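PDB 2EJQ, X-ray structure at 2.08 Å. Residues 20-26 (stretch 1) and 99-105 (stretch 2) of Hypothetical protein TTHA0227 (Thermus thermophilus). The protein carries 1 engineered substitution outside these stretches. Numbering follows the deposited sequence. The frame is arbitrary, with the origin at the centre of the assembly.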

# COMPACT_ATOMS: atom_id res chain seq x y z
N ASP A 20 -6.96 -12.81 -9.08
CA ASP A 20 -8.31 -12.60 -8.57
C ASP A 20 -8.42 -11.77 -7.28
O ASP A 20 -9.48 -11.22 -6.99
CB ASP A 20 -9.04 -13.94 -8.39
CG ASP A 20 -8.34 -14.86 -7.42
OD1 ASP A 20 -7.17 -15.21 -7.68
OD2 ASP A 20 -8.95 -15.23 -6.40
N PHE A 21 -7.33 -11.68 -6.52
CA PHE A 21 -7.33 -10.88 -5.29
C PHE A 21 -7.23 -9.40 -5.64
O PHE A 21 -7.58 -8.54 -4.84
CB PHE A 21 -6.11 -11.20 -4.41
CG PHE A 21 -6.20 -12.50 -3.67
CD1 PHE A 21 -7.37 -12.86 -3.00
CD2 PHE A 21 -5.09 -13.34 -3.58
CE1 PHE A 21 -7.43 -14.03 -2.26
CE2 PHE A 21 -5.15 -14.51 -2.84
CZ PHE A 21 -6.32 -14.86 -2.18
N LYS A 22 -6.76 -9.10 -6.85
CA LYS A 22 -6.58 -7.72 -7.27
C LYS A 22 -7.79 -7.10 -7.98
O LYS A 22 -7.70 -5.98 -8.51
CB LYS A 22 -5.36 -7.63 -8.18
CG LYS A 22 -4.17 -8.41 -7.65
CD LYS A 22 -2.98 -8.23 -8.54
CE LYS A 22 -1.78 -8.95 -8.00
NZ LYS A 22 -0.69 -8.90 -9.00
N ARG A 23 -8.92 -7.83 -7.98
CA ARG A 23 -10.13 -7.32 -8.66
C ARG A 23 -10.58 -6.03 -8.00
O ARG A 23 -10.73 -5.94 -6.77
CB ARG A 23 -11.29 -8.35 -8.63
CG ARG A 23 -11.67 -8.70 -7.17
CD ARG A 23 -13.10 -9.33 -7.11
NE ARG A 23 -13.29 -10.63 -6.44
CZ ARG A 23 -13.05 -10.76 -5.17
NH1 ARG A 23 -12.66 -9.70 -4.56
NH2 ARG A 23 -13.22 -11.88 -4.50
N GLY A 24 -10.80 -5.01 -8.82
CA GLY A 24 -11.27 -3.75 -8.28
C GLY A 24 -10.14 -2.83 -7.86
O GLY A 24 -10.38 -1.67 -7.52
N LEU A 25 -8.92 -3.37 -7.87
CA LEU A 25 -7.74 -2.60 -7.48
C LEU A 25 -6.90 -2.24 -8.72
O LEU A 25 -6.53 -3.11 -9.52
CB LEU A 25 -6.88 -3.41 -6.50
CG LEU A 25 -5.54 -2.83 -6.05
CD1 LEU A 25 -5.78 -1.68 -5.07
CD2 LEU A 25 -4.70 -3.90 -5.38
N GLN A 26 -6.64 -0.95 -8.88
CA GLN A 26 -5.85 -0.45 -9.99
C GLN A 26 -4.38 -0.86 -9.86
O GLN A 26 -3.74 -1.23 -10.84
CB GLN A 26 -5.96 1.08 -10.07
CG GLN A 26 -7.35 1.56 -10.49
CD GLN A 26 -7.87 0.82 -11.71
OE1 GLN A 26 -7.21 0.77 -12.75
NE2 GLN A 26 -9.06 0.23 -11.59
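Stretch 2, residues 99-105: HHLESLA

The helix containing residues 99-105 of TTHA0227 packs against the loop segment 20-26, which contains a type II turn. Stretch 2 is helical and continues a helix that begins earlier in the chain; its backbone repeats the usual bonds, Ser-103 N to His-99 O at 2.9 Å, Leu-104 N to His-100 O at 3.0 Å and Ala-105 N to Leu-101 O at 3.1 Å. In stretch 1, Asp-20 and Phe-21 belong to a 3-10 segment that begins earlier in the chain, and a type II beta turn runs from Lys-22 to Leu-25, closed by Leu-25 N bonding to Lys-22 O at 3.0 Å. The nearest CA atoms pair as Phe-21 with Leu-101 (7.5 Å), Leu-25 with His-100 (7.4 Å) and Gly-24 with Leu-104 (7.8 Å). This pairing follows no steady order along the helix, so no direction or crossing angle is assigned; stretch 1 lies against the part of the helix that presents His-100, Leu-101 and Leu-104. The two pieces, at least 75 residues apart in sequence wherever they touch, bury 323 Å² between them, both sides summed.

One hydrogen bond joins the stretches. His-100, buried and with its CA-to-CB bond directed toward stretch 1, uses the t rotamer to bring NE2 to 2.7 Å from Arg-23 O, with a nearly straight N-H...O angle of 167°. The acceptor lies near the plane of the imidazole, where the N-H points. ND1 of the same ring is hydrogen-bonded elsewhere in the structure, so both ring nitrogens are satisfied. Leu-25 N also comes within 3.5 Å of His-100 NE2, but the angle is poor and no bond forms; that amide is already committed to closing the turn.

The same ring makes further contacts. Leu-25 CB sits over one face of the His-100 imidazole, 3.7 Å from its centroid and 20° off the ring normal, a CH-pi contact. At the ring edge, Phe-21 O approaches His-100 CD2 at 3.9 Å. Gly-24 C lies 3.4 Å from His-100 CE1. The imidazole thus meets backbone atoms of stretch 1 and Leu-25 CB.

Leucine side chains supply the remaining contacts. Leu-101 starts sideways, but its end comes nearer, and its CD1 forms an apolar contact with Phe-21 CD1 at 4.2 Å. The others are van der Waals contacts of leucine methyls: Leu-101 CD2 lies 3.8 Å from Phe-21 O, and Leu-104, which points toward stretch 1, sets CD1 3.2 Å from Arg-23 O. The Arg-23 side chain, also sideways at its base, returns toward the helix, with NH1 3.7 Å from Leu-101 CD2 and 4.2 Å from Leu-104 CD1.

Gly-24 has phi/psi of 89/-8°, where a CB would jam against the carbonyl O of the preceding residue. The helix adds a second restriction, since an ideal CB on Gly-24 would point toward it and lie 3.1 Å from Leu-104 CD1 and 3.5 Å from His-100 CE1. Gly-24 CA itself stays 4.5 Å from Leu-104 CD1.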

# COMPACT_ATOMS: atom_id res chain seq x y z
N HIS A 99 -7.21 -4.92 3.24
CA HIS A 99 -8.11 -3.79 3.40
C HIS A 99 -8.94 -3.55 2.15
O HIS A 99 -10.08 -3.11 2.23
CB HIS A 99 -7.31 -2.53 3.73
CG HIS A 99 -6.67 -2.57 5.08
ND1 HIS A 99 -5.57 -1.80 5.41
CD2 HIS A 99 -6.98 -3.28 6.19
CE1 HIS A 99 -5.23 -2.04 6.66
NE2 HIS A 99 -6.07 -2.94 7.16
N HIS A 100 -8.36 -3.84 0.99
CA HIS A 100 -9.04 -3.68 -0.29
C HIS A 100 -10.21 -4.64 -0.35
O HIS A 100 -11.32 -4.25 -0.72
CB HIS A 100 -8.08 -3.97 -1.45
CG HIS A 100 -8.76 -4.06 -2.79
ND1 HIS A 100 -9.37 -2.98 -3.39
CD2 HIS A 100 -8.93 -5.10 -3.63
CE1 HIS A 100 -9.89 -3.35 -4.55
NE2 HIS A 100 -9.64 -4.64 -4.72
N LEU A 101 -9.96 -5.90 0.00
CA LEU A 101 -11.00 -6.91 -0.04
C LEU A 101 -12.11 -6.55 0.93
O LEU A 101 -13.28 -6.69 0.60
CB LEU A 101 -10.43 -8.30 0.29
CG LEU A 101 -9.41 -8.89 -0.69
CD1 LEU A 101 -8.89 -10.22 -0.18
CD2 LEU A 101 -10.05 -9.08 -2.04
N GLU A 102 -11.76 -6.07 2.12
CA GLU A 102 -12.76 -5.71 3.10
C GLU A 102 -13.56 -4.48 2.67
O GLU A 102 -14.73 -4.36 3.00
CB GLU A 102 -12.11 -5.46 4.46
CG GLU A 102 -11.36 -6.66 4.99
CD GLU A 102 -10.70 -6.39 6.33
OE1 GLU A 102 -10.26 -5.24 6.55
OE2 GLU A 102 -10.62 -7.32 7.15
N SER A 103 -12.91 -3.59 1.93
CA SER A 103 -13.58 -2.38 1.43
C SER A 103 -14.58 -2.72 0.32
O SER A 103 -15.62 -2.08 0.20
CB SER A 103 -12.54 -1.39 0.91
OG SER A 103 -13.16 -0.21 0.43
N LEU A 104 -14.26 -3.73 -0.50
CA LEU A 104 -15.16 -4.13 -1.58
C LEU A 104 -16.37 -4.85 -1.02
O LEU A 104 -17.50 -4.58 -1.44
CB LEU A 104 -14.45 -5.05 -2.57
CG LEU A 104 -13.48 -4.42 -3.56
CD1 LEU A 104 -13.03 -5.49 -4.54
CD2 LEU A 104 -14.17 -3.29 -4.31
N ALA A 105 -16.13 -5.77 -0.10
CA ALA A 105 -17.21 -6.53 0.52
C ALA A 105 -18.18 -5.58 1.22
O ALA A 105 -19.36 -5.88 1.37
CB ALA A 105 -16.64 -7.52 1.53